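Local structure of prolyl endopeptidase (Myxococcus xanthus, 2BKL) at residues Ile95-Gln100 / Gly104-Leu109; Asn113-Asp118 / Gly157-Val162; Thr288-Pro293 / Pro305-Trp310; Gly238-Val243 / Asp282-Leu287. The protein probably cleaves oligopeptides on the carboxyl side of proline, and less readily alanine, as a serine peptidase of the S9A family. All coordinates share one frame; numbering follows the deposited sequence.

How the contacts relate
All four contacts belong to the N-terminal beta-propeller and fall into two neighbourhoods. Contacts 1 and 2 have centres 16 Å apart and touch, Ile95 CG1 lying 3.7 Å from Asn113 ND2; contact 1 is the outer hairpin of a blade, and contact 2 joins the loop that follows it to one farther along the chain. Contacts 3 and 4, 15 Å apart between centres, meet where Trp310 CZ3 comes 4.2 Å from Val286 CG1. The two neighbourhoods lie well apart, with the centres of contacts 1 and 3 about 43 Å from each other. None of the contact residues lines the pocket of the bound benzyloxycarbonyl-alanyl-proline, formed by residues such as Trp249, Ser533 and His651.

Contact 1 (Ile95-Gln100 / Gly104-Leu109); sequences ILYWRQ and GQEKVL
Val108 spreads its fork between two side chains: CG1 rests on Ile95 CG2 at 3.8 Å, while CG2 fits against Tyr97 CE2 at 3.5 Å. A beta-branched residue suits this notch. On the other face of the antiparallel hairpin, Lys107 runs alongside Trp98, its bent chain bringing Lys107 NZ to 3.6 Å from Trp98 CZ2, and Leu109 CB fills the hollow by the indole CD1. The backbones are laced by Trp98 N to Lys107 O and its reciprocal bond, then Leu109 N to Leu96 O at 2.8 Å. Toward the turn, Gly104 lets the chains close, CA lying 3.2 Å from Gln100 O where a CB would collide. Arg99 CG stands between backbone N and carbonyl carbon (chi1 63°), and a bend at chi3 folds the guanidinium over Gly104 O; NH2 reaches Glu106 OE1 at 3.1 Å from above the carboxylate plane, the flat groups almost perpendicular (89°). A leucine here would probably leave Glu106 OE1 without this salt-bridge partner and Gly104 O without the flat group over it. Strand 107-110 is one edge of this four-stranded propeller blade; strand 95-100 lies inside it, flanked beyond by strand 81-87, where Tyr84 binds both Arg99 and Glu106 and Arg86 pairs with Glu106.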
loop_
_atom_site.group_PDB
_atom_site.type_symbol
_atom_site.label_atom_id
_atom_site.label_comp_id
_atom_site.label_asym_id
_atom_site.label_seq_id
_atom_site.Cartn_x
_atom_site.Cartn_y
_atom_site.Cartn_z
ATOM N N ILE A 95 5.382 -12.368 15.008
ATOM C CA ILE A 95 4.657 -12.804 16.186
ATOM C C ILE A 95 4.347 -11.613 17.085
ATOM O O ILE A 95 5.224 -10.779 17.304
ATOM C CB ILE A 95 5.555 -13.847 16.938
ATOM C CG1 ILE A 95 5.773 -15.082 16.064
ATOM C CG2 ILE A 95 4.982 -14.219 18.316
ATOM C CD1 ILE A 95 6.721 -16.095 16.646
ATOM N N LEU A 96 3.145 -11.571 17.653
ATOM C CA LEU A 96 2.721 -10.529 18.589
ATOM C C LEU A 96 3.064 -10.954 20.020
ATOM O O LEU A 96 2.677 -12.027 20.448
ATOM C CB LEU A 96 1.214 -10.292 18.466
ATOM C CG LEU A 96 0.674 -9.200 19.381
ATOM C CD1 LEU A 96 1.281 -7.858 19.102
ATOM C CD2 LEU A 96 -0.854 -9.076 19.271
ATOM N N TYR A 97 3.852 -10.131 20.706
ATOM C CA TYR A 97 4.269 -10.292 22.087
ATOM C C TYR A 97 3.655 -9.238 22.982
ATOM O O TYR A 97 3.258 -8.160 22.527
ATOM C CB TYR A 97 5.793 -10.100 22.167
ATOM C CG TYR A 97 6.578 -11.264 21.636
ATOM C CD1 TYR A 97 6.841 -11.390 20.296
ATOM C CD2 TYR A 97 7.052 -12.248 22.499
ATOM C CE1 TYR A 97 7.564 -12.469 19.814
ATOM C CE2 TYR A 97 7.764 -13.336 22.018
ATOM C CZ TYR A 97 8.015 -13.419 20.674
ATOM O OH TYR A 97 8.720 -14.503 20.194
ATOM N N TRP A 98 3.644 -9.510 24.275
ATOM C CA TRP A 98 3.352 -8.509 25.276
ATOM C C TRP A 98 4.260 -8.663 26.488
ATOM O O TRP A 98 4.854 -9.725 26.721
ATOM C CB TRP A 98 1.870 -8.528 25.704
ATOM C CG TRP A 98 1.511 -9.661 26.615
ATOM C CD1 TRP A 98 1.283 -10.952 26.260
ATOM C CD2 TRP A 98 1.308 -9.595 28.026
ATOM N NE1 TRP A 98 0.989 -11.707 27.364
ATOM C CE2 TRP A 98 0.973 -10.894 28.462
ATOM C CE3 TRP A 98 1.373 -8.575 28.971
ATOM C CZ2 TRP A 98 0.708 -11.190 29.800
ATOM C CZ3 TRP A 98 1.104 -8.872 30.304
ATOM C CH2 TRP A 98 0.772 -10.164 30.699
ATOM N N ARG A 99 4.366 -7.583 27.253
ATOM C CA ARG A 99 5.034 -7.617 28.532
ATOM C C ARG A 99 4.408 -6.628 29.488
ATOM O O ARG A 99 3.801 -5.608 29.076
ATOM C CB ARG A 99 6.526 -7.333 28.392
ATOM C CG ARG A 99 6.869 -5.964 27.870
ATOM C CD ARG A 99 8.365 -5.645 27.933
ATOM N NE ARG A 99 9.109 -6.406 26.951
ATOM C CZ ARG A 99 10.426 -6.520 26.924
ATOM N NH1 ARG A 99 11.172 -5.929 27.846
ATOM N NH2 ARG A 99 11.004 -7.249 25.972
ATOM N N GLN A 100 4.565 -6.928 30.771
ATOM C CA GLN A 100 4.104 -6.062 31.831
ATOM C C GLN A 100 5.236 -5.136 32.226
ATOM O O GLN A 100 6.254 -5.582 32.775
ATOM C CB GLN A 100 3.687 -6.898 33.026
ATOM C CG GLN A 100 3.083 -6.048 34.141
ATOM C CD GLN A 100 1.636 -5.723 33.846
ATOM O OE1 GLN A 100 0.860 -6.621 33.577
ATOM N NE2 GLN A 100 1.285 -4.440 33.868
ATOM N N GLY A 104 9.522 -6.018 31.946
ATOM C CA GLY A 104 8.939 -7.296 32.322
ATOM C C GLY A 104 9.271 -8.362 31.277
ATOM O O GLY A 104 9.610 -8.048 30.136
ATOM N N GLN A 105 9.187 -9.627 31.664
ATOM C CA GLN A 105 9.486 -10.706 30.711
ATOM C C GLN A 105 8.354 -10.817 29.698
ATOM O O GLN A 105 7.179 -10.850 30.052
ATOM C CB GLN A 105 9.697 -12.067 31.382
ATOM C CG GLN A 105 11.153 -12.630 31.301
ATOM C CD GLN A 105 11.749 -12.750 29.887
ATOM O OE1 GLN A 105 11.440 -13.678 29.158
ATOM N NE2 GLN A 105 12.586 -11.789 29.510
ATOM N N GLU A 106 8.737 -10.888 28.441
ATOM C CA GLU A 106 7.769 -10.909 27.377
ATOM C C GLU A 106 7.227 -12.311 27.150
ATOM O O GLU A 106 7.884 -13.328 27.428
ATOM C CB GLU A 106 8.354 -10.338 26.097
ATOM C CG GLU A 106 9.484 -11.140 25.512
ATOM C CD GLU A 106 9.960 -10.567 24.209
ATOM O OE1 GLU A 106 9.786 -9.354 23.994
ATOM O OE2 GLU A 106 10.515 -11.334 23.412
ATOM N N LYS A 107 6.011 -12.338 26.628
ATOM C CA LYS A 107 5.285 -13.555 26.343
ATOM C C LYS A 107 4.660 -13.482 24.956
ATOM O O LYS A 107 4.172 -12.430 24.525
ATOM C CB LYS A 107 4.200 -13.757 27.394
ATOM C CG LYS A 107 4.795 -14.158 28.772
ATOM C CD LYS A 107 3.763 -14.141 29.902
ATOM C CE LYS A 107 4.343 -13.568 31.223
ATOM N NZ LYS A 107 3.590 -12.345 31.674
ATOM N N VAL A 108 4.671 -14.599 24.252
ATOM C CA VAL A 108 3.984 -14.709 22.983
ATOM C C VAL A 108 2.488 -14.620 23.231
ATOM O O VAL A 108 1.964 -15.288 24.122
ATOM C CB VAL A 108 4.275 -16.068 22.319
ATOM C CG1 VAL A 108 3.382 -16.275 21.095
ATOM C CG2 VAL A 108 5.723 -16.180 21.942
ATOM N N LEU A 109 1.804 -13.797 22.447
ATOM C CA LEU A 109 0.344 -13.638 22.548
ATOM C C LEU A 109 -0.330 -14.264 21.336
ATOM O O LEU A 109 -1.237 -15.091 21.471
ATOM C CB LEU A 109 -0.040 -12.157 22.593
ATOM C CG LEU A 109 -1.525 -11.872 22.874
ATOM C CD1 LEU A 109 -2.030 -12.496 24.163
ATOM C CD2 LEU A 109 -1.740 -10.375 22.905
HETATM O O HOH W 1 5.516 -9.566 31.736
#

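Contact 2 (Asn113-Asp118 / Gly157-Val162); sequences NGWSKD and GEWSKV
Trp159 presents the far edge of its six-membered ring to one face of Trp115 in an offset edge-to-face (T-shaped) pair. The planes stand at 85°, and the centroids of the Trp115 five-membered ring and the Trp159 six-membered ring are 5.3 Å apart. The leading atoms are CZ2 and CH2 of Trp159: CZ2 approaches Trp115 NE1 at 3.6 Å, and CH2 lies 3.7 Å from Trp115 CE2, so the edge falls near the rim of the indole and not over its middle. In Trp159, CG is anti to the carbonyl carbon (chi1 -71°), and the CA-CB bond heads for the other loop, which carries the indole across the gap between backbones whose CA atoms are 12.5 Å apart at these two residues. Tryptophan suits both places because one offers a broad face and the other a long edge that reaches it. On the backbone of the same residue, Trp159 O accepts from Lys161 NZ at 2.7 Å, and Gly157, in a positive-phi conformation, puts its O at the indole edge. The pair ties the loop between strands 107-110 and 121-128 to the loop between strands 148-153 and 174-175, over Leu110 and Gln139, which both indoles touch; Phe137 adds a further edge-to-face partner for Trp159. With no hydrogen bond across it, the contact relies on dispersion and on the weakly positive C-H edge of one indole facing the electron-rich face of the other.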
loop_
_atom_site.group_PDB
_atom_site.type_symbol
_atom_site.label_atom_id
_atom_site.label_comp_id
_atom_site.label_asym_id
_atom_site.label_seq_id
_atom_site.Cartn_x
_atom_site.Cartn_y
_atom_site.Cartn_z
ATOM N N ASN A 113 2.356 -18.521 12.987
ATOM C CA ASN A 113 3.030 -19.721 12.498
ATOM C C ASN A 113 2.345 -20.999 12.976
ATOM O O ASN A 113 2.488 -22.043 12.332
ATOM C CB ASN A 113 4.501 -19.748 12.908
ATOM C CG ASN A 113 5.274 -18.526 12.410
ATOM O OD1 ASN A 113 5.578 -18.431 11.226
ATOM N ND2 ASN A 113 5.541 -17.566 13.295
ATOM N N GLY A 114 1.601 -20.907 14.068
ATOM C CA GLY A 114 0.886 -22.064 14.597
ATOM C C GLY A 114 -0.571 -22.168 14.196
ATOM O O GLY A 114 -1.249 -23.101 14.658
ATOM N N TRP A 115 -1.039 -21.291 13.308
ATOM C CA TRP A 115 -2.446 -21.235 12.905
ATOM C C TRP A 115 -2.829 -22.167 11.772
ATOM O O TRP A 115 -4.008 -22.289 11.440
ATOM C CB TRP A 115 -2.836 -19.806 12.542
ATOM C CG TRP A 115 -2.821 -18.871 13.679
ATOM C CD1 TRP A 115 -2.505 -19.142 14.979
ATOM C CD2 TRP A 115 -3.103 -17.470 13.623
ATOM N NE1 TRP A 115 -2.599 -17.999 15.731
ATOM C CE2 TRP A 115 -2.966 -16.962 14.915
ATOM C CE3 TRP A 115 -3.465 -16.581 12.592
ATOM C CZ2 TRP A 115 -3.185 -15.623 15.214
ATOM C CZ3 TRP A 115 -3.661 -15.270 12.892
ATOM C CH2 TRP A 115 -3.552 -14.804 14.198
ATOM N N SER A 116 -1.837 -22.818 11.193
ATOM C CA SER A 116 -2.035 -23.795 10.117
ATOM C C SER A 116 -0.725 -24.559 9.975
ATOM O O SER A 116 0.301 -24.143 10.505
ATOM C CB SER A 116 -2.406 -23.099 8.796
ATOM O OG SER A 116 -1.305 -22.369 8.257
ATOM N N LYS A 117 -0.739 -25.678 9.266
ATOM C CA LYS A 117 0.478 -26.482 9.123
ATOM C C LYS A 117 1.417 -25.941 8.041
ATOM O O LYS A 117 2.619 -26.235 8.036
ATOM C CB LYS A 117 0.111 -27.943 8.844
ATOM C CG LYS A 117 1.258 -28.952 9.065
ATOM C CD LYS A 117 1.578 -29.151 10.557
ATOM C CE LYS A 117 3.067 -28.924 10.879
ATOM N NZ LYS A 117 3.921 -30.057 10.422
ATOM N N ASP A 118 0.880 -25.109 7.154
ATOM C CA ASP A 118 1.578 -24.688 5.948
ATOM C C ASP A 118 1.647 -23.157 5.739
ATOM O O ASP A 118 1.925 -22.688 4.628
ATOM C CB ASP A 118 0.914 -25.345 4.728
ATOM C CG ASP A 118 -0.574 -25.014 4.614
ATOM O OD1 ASP A 118 -1.145 -24.312 5.501
ATOM O OD2 ASP A 118 -1.261 -25.404 3.652
ATOM N N GLY A 157 -4.438 -16.156 27.567
ATOM C CA GLY A 157 -4.262 -16.589 26.194
ATOM C C GLY A 157 -5.456 -17.287 25.560
ATOM O O GLY A 157 -5.333 -17.837 24.465
ATOM N N GLU A 158 -6.621 -17.233 26.208
ATOM C CA GLU A 158 -7.808 -17.888 25.668
ATOM C C GLU A 158 -8.463 -17.058 24.563
ATOM O O GLU A 158 -8.786 -15.882 24.765
ATOM C CB GLU A 158 -8.823 -18.157 26.793
ATOM C CG GLU A 158 -8.409 -19.248 27.770
ATOM C CD GLU A 158 -8.321 -20.648 27.179
ATOM O OE1 GLU A 158 -9.118 -20.974 26.267
ATOM O OE2 GLU A 158 -7.430 -21.421 27.648
ATOM N N TRP A 159 -8.691 -17.701 23.430
ATOM C CA TRP A 159 -9.449 -17.112 22.356
ATOM C C TRP A 159 -10.926 -17.219 22.678
ATOM O O TRP A 159 -11.386 -18.301 23.009
ATOM C CB TRP A 159 -9.183 -17.830 21.048
ATOM C CG TRP A 159 -7.830 -17.628 20.444
ATOM C CD1 TRP A 159 -6.641 -17.548 21.088
ATOM C CD2 TRP A 159 -7.531 -17.522 19.049
ATOM N NE1 TRP A 159 -5.618 -17.398 20.182
ATOM C CE2 TRP A 159 -6.142 -17.395 18.920
ATOM C CE3 TRP A 159 -8.301 -17.563 17.888
ATOM C CZ2 TRP A 159 -5.518 -17.257 17.675
ATOM C CZ3 TRP A 159 -7.685 -17.419 16.661
ATOM C CH2 TRP A 159 -6.309 -17.288 16.563
ATOM N N SER A 160 -11.648 -16.114 22.583
ATOM C CA SER A 160 -13.097 -16.100 22.775
ATOM C C SER A 160 -13.809 -16.963 21.734
ATOM O O SER A 160 -13.528 -16.893 20.543
ATOM C CB SER A 160 -13.642 -14.688 22.713
ATOM O OG SER A 160 -15.053 -14.705 22.940
ATOM N N LYS A 161 -14.752 -17.770 22.201
ATOM C CA LYS A 161 -15.572 -18.543 21.284
ATOM C C LYS A 161 -16.814 -17.772 20.855
ATOM O O LYS A 161 -17.433 -18.117 19.856
ATOM C CB LYS A 161 -15.957 -19.878 21.923
ATOM C CG LYS A 161 -14.848 -20.921 21.829
ATOM C CD LYS A 161 -13.801 -20.762 22.919
ATOM C CE LYS A 161 -12.590 -21.678 22.696
ATOM N NZ LYS A 161 -11.301 -20.924 22.438
ATOM N N VAL A 162 -17.192 -16.747 21.609
ATOM C CA VAL A 162 -18.357 -15.936 21.297
ATOM C C VAL A 162 -18.018 -14.740 20.395
ATOM O O VAL A 162 -18.779 -14.410 19.487
ATOM C CB VAL A 162 -19.023 -15.454 22.589
ATOM C CG1 VAL A 162 -20.236 -14.583 22.285
ATOM C CG2 VAL A 162 -19.412 -16.659 23.421
#

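Contact 3 (Thr288-Pro293 / Pro305-Trp310); sequences TDEGAP and PARASW
Arg307 reaches across to Glu290 to tie two loops of one four-stranded propeller blade, Glu290 standing in the type II beta turn from Asp289 to Ala292 and Arg307 in a 3-10 turn. From CB, which points at the other loop, CG runs anti to the backbone N (chi1 180°) and the chain then bends at chi2. That bend lays CD over one face of Trp310, 3.4 Å above its plane; the side chain also touches Phe298. NE bonds to Glu290 OE2 at 3.0 Å, on the syn side though somewhat out of the carboxylate plane, and weakly to OE1 at 3.3 Å. CZ follows, 3.4 Å from Glu290 OE2, and NH2 returns to that oxygen at 2.9 Å from above the plane, guanidinium and carboxylate being 30° apart. Arginine suits because two nitrogens can grip one oxygen side-on. Tyr275 OH also bonds to Glu290 OE1 and probably helps to fix the carboxylate. A leucine here would probably leave Glu290 without this countercharge and OE2 without both donors. Thr288 steadies the glutamate's backbone in an ST turn, its OG1 accepting from Glu290 N. Beneath the arginine, Trp310 is held in its own loop by a bond from NE1 to Pro305 O, 2.9 Å long.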
loop_
_atom_site.group_PDB
_atom_site.type_symbol
_atom_site.label_atom_id
_atom_site.label_comp_id
_atom_site.label_asym_id
_atom_site.label_seq_id
_atom_site.Cartn_x
_atom_site.Cartn_y
_atom_site.Cartn_z
ATOM N N THR A 288 -6.744 19.186 6.677
ATOM C CA THR A 288 -7.482 19.307 5.423
ATOM C C THR A 288 -6.715 19.985 4.314
ATOM O O THR A 288 -5.810 20.802 4.565
ATOM C CB THR A 288 -8.815 20.054 5.705
ATOM O OG1 THR A 288 -9.591 20.147 4.511
ATOM C CG2 THR A 288 -8.569 21.479 6.123
ATOM N N ASP A 289 -7.081 19.643 3.077
ATOM C CA ASP A 289 -6.597 20.347 1.899
ATOM C C ASP A 289 -7.579 21.414 1.381
ATOM O O ASP A 289 -7.350 22.021 0.340
ATOM C CB ASP A 289 -6.127 19.385 0.778
ATOM C CG ASP A 289 -7.175 18.468 0.310
ATOM O OD1 ASP A 289 -8.367 18.728 0.593
ATOM O OD2 ASP A 289 -6.892 17.456 -0.400
ATOM N N GLU A 290 -8.646 21.668 2.127
ATOM C CA GLU A 290 -9.564 22.736 1.754
ATOM C C GLU A 290 -8.843 24.075 1.725
ATOM O O GLU A 290 -8.299 24.507 2.745
ATOM C CB GLU A 290 -10.751 22.782 2.704
ATOM C CG GLU A 290 -11.904 23.646 2.180
ATOM C CD GLU A 290 -12.747 24.231 3.289
ATOM O OE1 GLU A 290 -13.500 23.468 3.951
ATOM O OE2 GLU A 290 -12.689 25.472 3.473
ATOM N N GLY A 291 -8.814 24.697 0.544
ATOM C CA GLY A 291 -8.095 25.940 0.331
ATOM C C GLY A 291 -6.609 25.869 0.648
ATOM O O GLY A 291 -6.004 26.883 0.953
ATOM N N ALA A 292 -6.015 24.680 0.513
ATOM C CA ALA A 292 -4.635 24.450 0.902
ATOM C C ALA A 292 -4.164 23.126 0.299
ATOM O O ALA A 292 -4.224 22.095 0.927
ATOM C CB ALA A 292 -4.523 24.413 2.436
ATOM N N PRO A 293 -3.735 23.138 -0.950
ATOM C CA PRO A 293 -3.270 21.925 -1.630
ATOM C C PRO A 293 -2.217 21.107 -0.875
ATOM O O PRO A 293 -2.278 19.895 -0.948
ATOM C CB PRO A 293 -2.708 22.456 -2.945
ATOM C CG PRO A 293 -3.529 23.685 -3.209
ATOM C CD PRO A 293 -3.743 24.307 -1.844
ATOM N N PRO A 305 -19.454 24.269 15.691
ATOM C CA PRO A 305 -18.716 23.541 14.653
ATOM C C PRO A 305 -18.911 24.013 13.204
ATOM O O PRO A 305 -18.343 23.406 12.284
ATOM C CB PRO A 305 -19.246 22.130 14.832
ATOM C CG PRO A 305 -20.712 22.350 15.166
ATOM C CD PRO A 305 -20.719 23.597 16.029
ATOM N N ALA A 306 -19.676 25.068 12.964
ATOM C CA ALA A 306 -19.876 25.532 11.596
ATOM C C ALA A 306 -18.548 25.998 11.024
ATOM O O ALA A 306 -17.707 26.503 11.746
ATOM C CB ALA A 306 -20.877 26.663 11.558
ATOM N N ARG A 307 -18.380 25.835 9.720
ATOM C CA ARG A 307 -17.127 26.162 9.046
ATOM C C ARG A 307 -16.590 27.562 9.349
ATOM O O ARG A 307 -15.394 27.744 9.537
ATOM C CB ARG A 307 -17.293 25.966 7.534
ATOM C CG ARG A 307 -16.063 26.262 6.701
ATOM C CD ARG A 307 -14.858 25.404 7.044
ATOM N NE ARG A 307 -13.699 25.816 6.262
ATOM C CZ ARG A 307 -12.897 26.831 6.561
ATOM N NH1 ARG A 307 -13.075 27.560 7.661
ATOM N NH2 ARG A 307 -11.881 27.121 5.757
ATOM N N ALA A 308 -17.488 28.545 9.418
ATOM C CA ALA A 308 -17.098 29.914 9.648
ATOM C C ALA A 308 -16.419 30.108 10.994
ATOM O O ALA A 308 -15.703 31.085 11.175
ATOM C CB ALA A 308 -18.319 30.835 9.550
ATOM N N SER A 309 -16.676 29.206 11.933
ATOM C CA SER A 309 -16.117 29.297 13.275
ATOM C C SER A 309 -14.794 28.531 13.432
ATOM O O SER A 309 -14.233 28.559 14.518
ATOM C CB SER A 309 -17.116 28.757 14.292
ATOM O OG SER A 309 -18.301 29.528 14.269
ATOM N N TRP A 310 -14.321 27.852 12.392
ATOM C CA TRP A 310 -13.063 27.109 12.519
ATOM C C TRP A 310 -11.904 28.090 12.601
ATOM O O TRP A 310 -11.940 29.125 11.955
ATOM C CB TRP A 310 -12.835 26.217 11.305
ATOM C CG TRP A 310 -13.838 25.108 11.098
ATOM C CD1 TRP A 310 -14.997 24.891 11.773
ATOM C CD2 TRP A 310 -13.725 24.050 10.154
ATOM N NE1 TRP A 310 -15.629 23.773 11.295
ATOM C CE2 TRP A 310 -14.862 23.231 10.295
ATOM C CE3 TRP A 310 -12.767 23.702 9.183
ATOM C CZ2 TRP A 310 -15.079 22.118 9.502
ATOM C CZ3 TRP A 310 -12.979 22.616 8.421
ATOM C CH2 TRP A 310 -14.106 21.808 8.586
#

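Contact 4 (Gly238-Val243 / Asp282-Leu287); sequences GKYLFV and DRFYVL
Phe284 takes both roles of an edge-to-face pair at once: its edge meets the face of Tyr240, and its own face receives the edge of Phe242. Against Tyr240 the planes stand at 88°, and Phe284 CE1 lies 3.6 Å from Tyr240 CD1, toward the rim of that ring. Against Phe242 they stand at 72°, with Phe242 CZ 3.8 Å from Phe284 CE1. The second torsion of Phe284 (chi2 -11°) helps, turning the ring so that its CE1-CZ side leads into the Tyr240 face. Rings suit all three positions, since each is buried and flat rings can interlock edge against face in a buried space. Tyr240 carries a hydroxyl as well, and that atom finds a use: OH donates to Asp282 OD1 at 2.7 Å, on the anti side, tilted out of the plane of the carboxylate, which is itself steeply inclined to the ring. The cluster joins two successive four-stranded blades of the propeller, that of strand 241-247 and that of strand 283-288, with Trp256 adding another edge-to-face partner to Phe284 and Val277 touching both phenylalanines. Chemically, the joint between the blades is therefore aromatic and apolar within, while at its exposed rim a short hydrogen bond to a carboxylate satisfies the tyrosine hydroxyl and probably helps to fix the tilt of the Tyr240 ring.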
loop_
_atom_site.group_PDB
_atom_site.type_symbol
_atom_site.label_atom_id
_atom_site.label_comp_id
_atom_site.label_asym_id
_atom_site.label_seq_id
_atom_site.Cartn_x
_atom_site.Cartn_y
_atom_site.Cartn_z
ATOM N N GLY A 238 -13.879 8.656 24.586
ATOM C CA GLY A 238 -15.121 7.997 24.234
ATOM C C GLY A 238 -16.284 8.934 23.945
ATOM O O GLY A 238 -17.397 8.497 23.687
ATOM N N LYS A 239 -16.031 10.235 23.961
ATOM C CA LYS A 239 -17.121 11.195 23.906
ATOM C C LYS A 239 -17.496 11.606 22.489
ATOM O O LYS A 239 -18.571 12.145 22.274
ATOM C CB LYS A 239 -16.796 12.445 24.734
ATOM C CG LYS A 239 -16.815 12.203 26.249
ATOM C CD LYS A 239 -18.196 11.802 26.776
ATOM C CE LYS A 239 -18.244 11.721 28.309
ATOM N NZ LYS A 239 -18.528 10.317 28.771
ATOM N N TYR A 240 -16.619 11.339 21.524
ATOM C CA TYR A 240 -16.860 11.747 20.143
ATOM C C TYR A 240 -16.634 10.570 19.217
ATOM O O TYR A 240 -15.537 10.019 19.101
ATOM C CB TYR A 240 -15.997 12.964 19.761
ATOM C CG TYR A 240 -16.160 14.146 20.699
ATOM C CD1 TYR A 240 -17.234 15.022 20.568
ATOM C CD2 TYR A 240 -15.251 14.370 21.729
ATOM C CE1 TYR A 240 -17.397 16.069 21.427
ATOM C CE2 TYR A 240 -15.407 15.437 22.596
ATOM C CZ TYR A 240 -16.493 16.268 22.433
ATOM O OH TYR A 240 -16.705 17.354 23.293
ATOM N N LEU A 241 -17.710 10.197 18.555
ATOM C CA LEU A 241 -17.697 9.189 17.507
ATOM C C LEU A 241 -17.771 9.842 16.128
ATOM O O LEU A 241 -18.626 10.658 15.865
ATOM C CB LEU A 241 -18.876 8.248 17.720
ATOM C CG LEU A 241 -19.140 7.204 16.648
ATOM C CD1 LEU A 241 -18.045 6.168 16.616
ATOM C CD2 LEU A 241 -20.500 6.586 16.920
ATOM N N PHE A 242 -16.838 9.477 15.254
ATOM C CA PHE A 242 -16.758 9.995 13.890
ATOM C C PHE A 242 -17.023 8.891 12.858
ATOM O O PHE A 242 -16.594 7.739 13.030
ATOM C CB PHE A 242 -15.362 10.562 13.621
ATOM C CG PHE A 242 -15.019 11.715 14.482
ATOM C CD1 PHE A 242 -15.496 12.968 14.182
ATOM C CD2 PHE A 242 -14.241 11.538 15.599
ATOM C CE1 PHE A 242 -15.202 14.052 15.010
ATOM C CE2 PHE A 242 -13.955 12.585 16.436
ATOM C CZ PHE A 242 -14.446 13.845 16.138
ATOM N N VAL A 243 -17.727 9.264 11.802
ATOM C CA VAL A 243 -17.919 8.416 10.639
ATOM C C VAL A 243 -17.530 9.211 9.410
ATOM O O VAL A 243 -18.003 10.331 9.175
ATOM C CB VAL A 243 -19.345 7.899 10.546
ATOM C CG1 VAL A 243 -19.588 7.190 9.207
ATOM C CG2 VAL A 243 -19.647 6.932 11.706
ATOM N N ASP A 282 -12.065 17.903 24.242
ATOM C CA ASP A 282 -13.244 18.621 23.702
ATOM C C ASP A 282 -12.912 19.652 22.629
ATOM O O ASP A 282 -13.644 20.606 22.391
ATOM C CB ASP A 282 -14.066 19.277 24.813
ATOM C CG ASP A 282 -14.542 18.292 25.837
ATOM O OD1 ASP A 282 -15.187 17.284 25.489
ATOM O OD2 ASP A 282 -14.327 18.474 27.056
ATOM N N ARG A 283 -11.781 19.455 21.955
ATOM C CA ARG A 283 -11.486 20.240 20.750
ATOM C C ARG A 283 -11.220 19.268 19.610
ATOM O O ARG A 283 -10.705 18.195 19.821
ATOM C CB ARG A 283 -10.245 21.107 20.945
ATOM C CG ARG A 283 -10.214 21.897 22.219
ATOM C CD ARG A 283 -11.321 22.871 22.371
ATOM N NE ARG A 283 -11.180 24.011 21.475
ATOM C CZ ARG A 283 -11.996 25.049 21.466
ATOM N NH1 ARG A 283 -13.044 25.086 22.273
ATOM N NH2 ARG A 283 -11.782 26.044 20.621
ATOM N N PHE A 284 -11.606 19.639 18.393
ATOM C CA PHE A 284 -11.355 18.842 17.207
ATOM C C PHE A 284 -10.209 19.475 16.437
ATOM O O PHE A 284 -10.154 20.699 16.277
ATOM C CB PHE A 284 -12.578 18.823 16.268
ATOM C CG PHE A 284 -13.823 18.170 16.811
ATOM C CD1 PHE A 284 -13.856 17.429 17.972
ATOM C CD2 PHE A 284 -14.998 18.277 16.062
ATOM C CE1 PHE A 284 -15.038 16.827 18.382
ATOM C CE2 PHE A 284 -16.190 17.693 16.498
ATOM C CZ PHE A 284 -16.191 16.968 17.645
ATOM N N TYR A 285 -9.270 18.636 15.988
ATOM C CA TYR A 285 -8.143 19.048 15.159
ATOM C C TYR A 285 -8.360 18.465 13.772
ATOM O O TYR A 285 -8.398 17.267 13.609
ATOM C CB TYR A 285 -6.798 18.619 15.792
ATOM C CG TYR A 285 -6.645 19.263 17.152
ATOM C CD1 TYR A 285 -7.150 18.650 18.291
ATOM C CD2 TYR A 285 -6.090 20.527 17.282
ATOM C CE1 TYR A 285 -7.104 19.276 19.528
ATOM C CE2 TYR A 285 -6.025 21.170 18.536
ATOM C CZ TYR A 285 -6.531 20.527 19.646
ATOM O OH TYR A 285 -6.504 21.158 20.857
ATOM N N VAL A 286 -8.533 19.335 12.794
ATOM C CA VAL A 286 -8.958 18.941 11.460
ATOM C C VAL A 286 -7.825 19.204 10.484
ATOM O O VAL A 286 -7.454 20.359 10.267
ATOM C CB VAL A 286 -10.215 19.718 11.006
ATOM C CG1 VAL A 286 -10.626 19.325 9.602
ATOM C CG2 VAL A 286 -11.357 19.507 11.961
ATOM N N LEU A 287 -7.309 18.139 9.894
ATOM C CA LEU A 287 -6.293 18.216 8.858
ATOM C C LEU A 287 -6.987 18.192 7.521
ATOM O O LEU A 287 -7.755 17.263 7.238
ATOM C CB LEU A 287 -5.335 17.015 8.966
ATOM C CG LEU A 287 -4.332 16.830 7.832
ATOM C CD1 LEU A 287 -3.313 17.969 7.745
ATOM C CD2 LEU A 287 -3.642 15.465 7.992
#